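Local coordinates for protein telomerase reverse transcriptase (Candida tropicalis MYA-3404, PDB 6ZD1) that probably extends chromosome ends as the reverse transcriptase of telomerase, adding simple telomeric repeats by copying a template within the enzyme's RNA component, at residues Y181-S186 / F194-S199; L250-Y255 / A264-E269. All blocks are in the same frame, centred on the assembly; numbering follows the deposited sequence.

Interaction 1 (Y181-S186 / F194-S199); sequences YVTESS and FYFTHS
Tyr181 and Phe196 face each other across two antiparallel strands as a hydrogen-bonded pair, each lending both its backbone N and its backbone O to the other. Tyr181 N donates to Phe196 O at 2.6 Å, and Phe196 N returns the bond to Tyr181 O at 3.0 Å. At the next such pair, Phe194 N reaches Thr183 O at 3.2 Å, whereas the reciprocal bond from Thr183 N to Phe194 O is long and weak at 3.4 Å. Between the two lies the non-hydrogen-bonded pair Val182 and Tyr195. Here Val182 CA approaches Phe194 O to 3.4 Å in a CA-H...O contact, with an angle of 161° at the hydrogen.

These bonds define a two-stranded beta hairpin, strands 180-184 and 193-197, within the RNA-binding domain of the telomerase family. Helix 158-179 leads into it and helix 198-216 leads out, Thr197 holding the N-cap position of the latter. The short strand axes meet at 147°, short of strict antiparallel.

Apolar contacts line both faces. On one, Val182 and Tyr195 lie side by side: Val182 CG2 comes to 3.5 Å from Tyr195 CD2, while CG1 stands farther off over one face of the ring. Val176 packs against both side chains, and Tyr195 OH is hydrogen-bonded to Leu116 O. On the other face, Thr183 CG2 meets Phe196 CE2 obliquely at 4.1 Å. Tyr181 starts on this face too, but its ring leads away from strand 193-197 and stacks on Trp201, whose ring also meets that of Phe196. Just past the end of strand 180-184, Ser185 meets the edge of Phe194, which has CG anti to its carbonyl carbon (chi1 -66°); Ser185 CB lies in the ring plane 3.3 Å from Phe194 CE1.

Interaction 2 (L250-Y255 / A264-E269); sequences LKQSLY and ALKQKE
Glu269 has CG anti to its carbonyl carbon (chi1 -62°) and a chain extended beyond it, which carries the carboxylate from helix 263-298 across to Ser253; there the serine OG sits between its own backbone N and carbonyl carbon, turned to the same carboxylate. Ser253 N donates to Glu269 OE2 at 2.7 Å in a nearly straight bond of 169°, meeting the oxygen on its syn side and 29° out of the carboxylate plane. Ser253 OG lies 2.9 Å from both Glu269 OE1 and Glu269 OE2, so its one proton could serve either. OE2 is thus approached by both the amide and the hydroxyl of a single residue.

Ser253 is also the N-cap of helix 254-258, its OG taking a weak hydrogen bond from Ser256 N. The negative carboxylate beside this helix start is probably favourable to the helix dipole. Alongside, Gln252 and Lys266 pack with their chains slanting across each other, Gln252 CG lying 4.0 Å from Lys266 CG.

The contact lies at the surface of the reverse transcriptase domain. Residues 250-253 connect edge strand 244-249 to helix 254-258, whose Ser256 is touched by Leu265, Lys266 and Glu269; Leu250 and Leu254 pack on Leu445 of strand 443-446, and Lys251 reaches Lys270 and Tyr273 farther along helix 263-298.

Overall arrangement
Interactions 1 and 2 follow one another along the chain without touching: their centres are 28 Å apart and their nearest atoms about 13 Å. Interaction 1 closes a hairpin in the RNA-binding domain, its centre about 16 Å from the centre of the chain; interaction 2, its centre at about 26 Å, joins the connection between strand 244-249 and helix 254-258 to helix 263-298. Strand 231-237 offers a structural link, since Tyr181 and Ser186 of the hairpin touch Lys235 and Ile237, while the backbone of Leu250 pairs with Asn231. Both contacts thus border on the same five-stranded sheet. They differ in kind: backbone pairs with backbone in the hairpin, whereas a carboxylate meets a backbone amide and a hydroxyl near the helix start.

Interaction 1 (Y181-S186 / F194-S199)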
loop_
_atom_site.group_PDB
_atom_site.type_symbol
_atom_site.label_atom_id
_atom_site.label_comp_id
_atom_site.label_asym_id
_atom_site.label_seq_id
_atom_site.Cartn_x
_atom_site.Cartn_y
_atom_site.Cartn_z
ATOM N N TYR A 181 0.246 6.145 -18.151
ATOM C CA TYR A 181 0.226 5.111 -17.129
ATOM C C TYR A 181 0.697 5.758 -15.837
ATOM O O TYR A 181 1.720 6.452 -15.829
ATOM C CB TYR A 181 1.136 3.941 -17.513
ATOM C CG TYR A 181 1.247 2.869 -16.451
ATOM C CD1 TYR A 181 0.360 1.799 -16.421
ATOM C CD2 TYR A 181 2.241 2.922 -15.482
ATOM C CE1 TYR A 181 0.457 0.817 -15.453
ATOM C CE2 TYR A 181 2.343 1.949 -14.510
ATOM C CZ TYR A 181 1.450 0.898 -14.501
ATOM O OH TYR A 181 1.553 -0.076 -13.534
ATOM N N VAL A 182 -0.059 5.562 -14.758
ATOM C CA VAL A 182 0.207 6.229 -13.487
ATOM C C VAL A 182 0.567 5.179 -12.446
ATOM O O VAL A 182 -0.227 4.273 -12.161
ATOM C CB VAL A 182 -0.995 7.064 -13.022
ATOM C CG1 VAL A 182 -0.623 7.874 -11.790
ATOM C CG2 VAL A 182 -1.478 7.969 -14.141
ATOM N N THR A 183 1.756 5.321 -11.864
ATOM C CA THR A 183 2.237 4.455 -10.799
ATOM C C THR A 183 2.876 5.312 -9.719
ATOM O O THR A 183 3.534 6.310 -10.023
ATOM C CB THR A 183 3.249 3.427 -11.325
ATOM O OG1 THR A 183 3.871 2.753 -10.224
ATOM C CG2 THR A 183 4.316 4.114 -12.167
ATOM N N GLU A 184 2.666 4.940 -8.460
ATOM C CA GLU A 184 3.389 5.582 -7.372
ATOM C C GLU A 184 4.777 4.971 -7.251
ATOM O O GLU A 184 4.953 3.758 -7.388
ATOM C CB GLU A 184 2.625 5.458 -6.052
ATOM C CG GLU A 184 2.499 4.050 -5.501
ATOM C CD GLU A 184 1.502 3.965 -4.362
ATOM O OE1 GLU A 184 0.542 4.766 -4.345
ATOM O OE2 GLU A 184 1.676 3.098 -3.481
ATOM N N SER A 185 5.772 5.827 -7.046
ATOM C CA SER A 185 7.144 5.358 -6.918
ATOM C C SER A 185 7.374 4.678 -5.575
ATOM O O SER A 185 6.743 5.007 -4.567
ATOM C CB SER A 185 8.132 6.512 -7.068
ATOM O OG SER A 185 9.463 6.068 -6.861
ATOM N N SER A 186 8.273 3.697 -5.580
ATOM C CA SER A 186 8.896 3.226 -4.346
ATOM C C SER A 186 10.055 4.169 -4.046
ATOM O O SER A 186 11.109 4.107 -4.682
ATOM C CB SER A 186 9.358 1.783 -4.491
ATOM O OG SER A 186 10.344 1.667 -5.499
ATOM N N PHE A 194 3.468 9.455 -10.605
ATOM C CA PHE A 194 4.236 9.750 -11.803
ATOM C C PHE A 194 3.477 9.326 -13.046
ATOM O O PHE A 194 2.986 8.195 -13.130
ATOM C CB PHE A 194 5.601 9.080 -11.723
ATOM C CG PHE A 194 6.452 9.643 -10.634
ATOM C CD1 PHE A 194 6.889 8.853 -9.585
ATOM C CD2 PHE A 194 6.779 10.989 -10.638
ATOM C CE1 PHE A 194 7.671 9.399 -8.582
ATOM C CE2 PHE A 194 7.554 11.535 -9.636
ATOM C CZ PHE A 194 8.003 10.739 -8.609
ATOM N N TYR A 195 3.365 10.253 -13.992
ATOM C CA TYR A 195 2.659 10.033 -15.245
ATOM C C TYR A 195 3.682 9.727 -16.334
ATOM O O TYR A 195 4.464 10.600 -16.727
ATOM C CB TYR A 195 1.815 11.255 -15.602
ATOM C CG TYR A 195 0.686 11.538 -14.632
ATOM C CD1 TYR A 195 0.933 12.094 -13.381
ATOM C CD2 TYR A 195 -0.629 11.266 -14.976
ATOM C CE1 TYR A 195 -0.106 12.355 -12.499
ATOM C CE2 TYR A 195 -1.667 11.526 -14.106
ATOM C CZ TYR A 195 -1.404 12.068 -12.871
ATOM O OH TYR A 195 -2.448 12.322 -12.007
ATOM N N PHE A 196 3.680 8.486 -16.808
ATOM C CA PHE A 196 4.455 8.073 -17.971
ATOM C C PHE A 196 3.503 7.909 -19.145
ATOM O O PHE A 196 2.487 7.217 -19.023
ATOM C CB PHE A 196 5.200 6.760 -17.714
ATOM C CG PHE A 196 6.215 6.838 -16.613
ATOM C CD1 PHE A 196 7.537 7.142 -16.895
ATOM C CD2 PHE A 196 5.852 6.596 -15.296
ATOM C CE1 PHE A 196 8.478 7.211 -15.888
ATOM C CE2 PHE A 196 6.790 6.665 -14.284
ATOM C CZ PHE A 196 8.106 6.970 -14.581
ATOM N N THR A 197 3.818 8.554 -20.267
ATOM C CA THR A 197 3.036 8.337 -21.476
ATOM C C THR A 197 3.125 6.874 -21.889
ATOM O O THR A 197 4.155 6.220 -21.705
ATOM C CB THR A 197 3.525 9.235 -22.614
ATOM O OG1 THR A 197 4.835 8.830 -23.018
ATOM C CG2 THR A 197 3.561 10.691 -22.173
ATOM N N HIS A 198 2.024 6.355 -22.446
ATOM C CA HIS A 198 1.974 4.936 -22.792
ATOM C C HIS A 198 3.117 4.552 -23.723
ATOM O O HIS A 198 3.686 3.463 -23.598
ATOM C CB HIS A 198 0.630 4.588 -23.438
ATOM C CG HIS A 198 -0.537 4.665 -22.501
ATOM N ND1 HIS A 198 -0.625 3.907 -21.352
ATOM C CD2 HIS A 198 -1.672 5.402 -22.552
ATOM C CE1 HIS A 198 -1.758 4.183 -20.729
ATOM N NE2 HIS A 198 -2.414 5.084 -21.438
ATOM N N SER A 199 3.481 5.443 -24.651
ATOM C CA SER A 199 4.549 5.130 -25.596
ATOM C C SER A 199 5.888 4.953 -24.888
ATOM O O SER A 199 6.638 4.018 -25.190
ATOM C CB SER A 199 4.639 6.212 -26.675
ATOM O OG SER A 199 4.688 7.513 -26.113
#

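Interaction 2 (L250-Y255 / A264-E269)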
loop_
_atom_site.group_PDB
_atom_site.type_symbol
_atom_site.label_atom_id
_atom_site.label_comp_id
_atom_site.label_asym_id
_atom_site.label_seq_id
_atom_site.Cartn_x
_atom_site.Cartn_y
_atom_site.Cartn_z
ATOM N N LEU A 250 -3.188 -13.346 -11.303
ATOM C CA LEU A 250 -4.315 -13.361 -12.225
ATOM C C LEU A 250 -5.467 -14.151 -11.625
ATOM O O LEU A 250 -5.278 -15.265 -11.128
ATOM C CB LEU A 250 -3.912 -13.973 -13.566
ATOM C CG LEU A 250 -3.238 -13.054 -14.582
ATOM C CD1 LEU A 250 -2.996 -13.808 -15.877
ATOM C CD2 LEU A 250 -4.087 -11.813 -14.826
ATOM N N LYS A 251 -6.664 -13.582 -11.688
ATOM C CA LYS A 251 -7.853 -14.280 -11.227
ATOM C C LYS A 251 -8.418 -15.219 -12.283
ATOM O O LYS A 251 -9.547 -15.695 -12.132
ATOM C CB LYS A 251 -8.917 -13.268 -10.802
ATOM C CG LYS A 251 -8.367 -12.059 -10.052
ATOM C CD LYS A 251 -7.628 -12.464 -8.789
ATOM C CE LYS A 251 -7.158 -11.247 -8.006
ATOM N NZ LYS A 251 -8.298 -10.408 -7.540
ATOM N N GLN A 252 -7.662 -15.488 -13.346
ATOM C CA GLN A 252 -8.093 -16.362 -14.427
ATOM C C GLN A 252 -7.040 -17.428 -14.688
ATOM O O GLN A 252 -5.900 -17.347 -14.220
ATOM C CB GLN A 252 -8.335 -15.586 -15.727
ATOM C CG GLN A 252 -9.061 -14.281 -15.568
ATOM C CD GLN A 252 -9.037 -13.479 -16.845
ATOM O OE1 GLN A 252 -9.736 -13.797 -17.805
ATOM N NE2 GLN A 252 -8.216 -12.438 -16.872
ATOM N N SER A 253 -7.438 -18.429 -15.465
ATOM C CA SER A 253 -6.476 -19.323 -16.079
ATOM C C SER A 253 -5.928 -18.683 -17.352
ATOM O O SER A 253 -6.412 -17.648 -17.819
ATOM C CB SER A 253 -7.119 -20.675 -16.388
ATOM O OG SER A 253 -8.174 -20.537 -17.324
ATOM N N LEU A 254 -4.897 -19.308 -17.921
ATOM C CA LEU A 254 -4.330 -18.778 -19.155
ATOM C C LEU A 254 -5.328 -18.881 -20.302
ATOM O O LEU A 254 -5.437 -17.961 -21.122
ATOM C CB LEU A 254 -3.028 -19.506 -19.496
ATOM C CG LEU A 254 -2.288 -18.996 -20.737
ATOM C CD1 LEU A 254 -1.919 -17.526 -20.589
ATOM C CD2 LEU A 254 -1.054 -19.838 -21.024
ATOM N N TYR A 255 -6.081 -19.985 -20.364
ATOM C CA TYR A 255 -7.095 -20.145 -21.402
ATOM C C TYR A 255 -8.129 -19.028 -21.336
ATOM O O TYR A 255 -8.484 -18.430 -22.358
ATOM C CB TYR A 255 -7.773 -21.510 -21.262
ATOM C CG TYR A 255 -8.790 -21.813 -22.343
ATOM C CD1 TYR A 255 -9.877 -22.640 -22.085
ATOM C CD2 TYR A 255 -8.655 -21.287 -23.624
ATOM C CE1 TYR A 255 -10.807 -22.925 -23.069
ATOM C CE2 TYR A 255 -9.578 -21.567 -24.612
ATOM C CZ TYR A 255 -10.652 -22.386 -24.330
ATOM O OH TYR A 255 -11.576 -22.669 -25.312
ATOM N N ALA A 264 -18.386 -15.162 -19.417
ATOM C CA ALA A 264 -18.952 -16.076 -18.432
ATOM C C ALA A 264 -17.869 -16.930 -17.787
ATOM O O ALA A 264 -17.875 -17.132 -16.567
ATOM C CB ALA A 264 -20.016 -16.957 -19.086
ATOM N N LEU A 265 -16.918 -17.423 -18.585
ATOM C CA LEU A 265 -15.827 -18.221 -18.031
ATOM C C LEU A 265 -14.950 -17.389 -17.101
ATOM O O LEU A 265 -14.517 -17.875 -16.049
ATOM C CB LEU A 265 -14.992 -18.830 -19.157
ATOM C CG LEU A 265 -13.834 -19.733 -18.728
ATOM C CD1 LEU A 265 -14.348 -20.957 -17.983
ATOM C CD2 LEU A 265 -12.996 -20.144 -19.926
ATOM N N LYS A 266 -14.669 -16.139 -17.479
ATOM C CA LYS A 266 -13.879 -15.264 -16.619
ATOM C C LYS A 266 -14.597 -14.999 -15.304
ATOM O O LYS A 266 -13.962 -14.901 -14.246
ATOM C CB LYS A 266 -13.570 -13.950 -17.339
ATOM C CG LYS A 266 -12.730 -12.984 -16.518
ATOM C CD LYS A 266 -12.366 -11.737 -17.305
ATOM C CE LYS A 266 -11.539 -10.783 -16.455
ATOM N NZ LYS A 266 -11.095 -9.580 -17.212
ATOM N N GLN A 267 -15.924 -14.869 -15.349
ATOM C CA GLN A 267 -16.685 -14.703 -14.118
ATOM C C GLN A 267 -16.660 -15.977 -13.281
ATOM O O GLN A 267 -16.546 -15.915 -12.051
ATOM C CB GLN A 267 -18.120 -14.302 -14.449
ATOM C CG GLN A 267 -19.003 -14.098 -13.243
ATOM C CD GLN A 267 -20.470 -14.140 -13.601
ATOM O OE1 GLN A 267 -20.859 -14.726 -14.614
ATOM N NE2 GLN A 267 -21.299 -13.514 -12.774
ATOM N N LYS A 268 -16.749 -17.140 -13.934
ATOM C CA LYS A 268 -16.707 -18.410 -13.215
ATOM C C LYS A 268 -15.369 -18.593 -12.511
ATOM O O LYS A 268 -15.318 -18.940 -11.326
ATOM C CB LYS A 268 -16.971 -19.569 -14.181
ATOM C CG LYS A 268 -17.361 -20.896 -13.516
ATOM C CD LYS A 268 -16.157 -21.713 -13.056
ATOM C CE LYS A 268 -16.591 -22.959 -12.295
ATOM N NZ LYS A 268 -15.433 -23.693 -11.712
ATOM N N GLU A 269 -14.269 -18.366 -13.230
ATOM C CA GLU A 269 -12.957 -18.540 -12.622
ATOM C C GLU A 269 -12.635 -17.434 -11.630
ATOM O O GLU A 269 -11.829 -17.654 -10.720
ATOM C CB GLU A 269 -11.883 -18.610 -13.707
ATOM C CG GLU A 269 -12.053 -19.794 -14.641
ATOM C CD GLU A 269 -10.877 -19.974 -15.577
ATOM O OE1 GLU A 269 -10.778 -21.051 -16.203
ATOM O OE2 GLU A 269 -10.052 -19.042 -15.680
#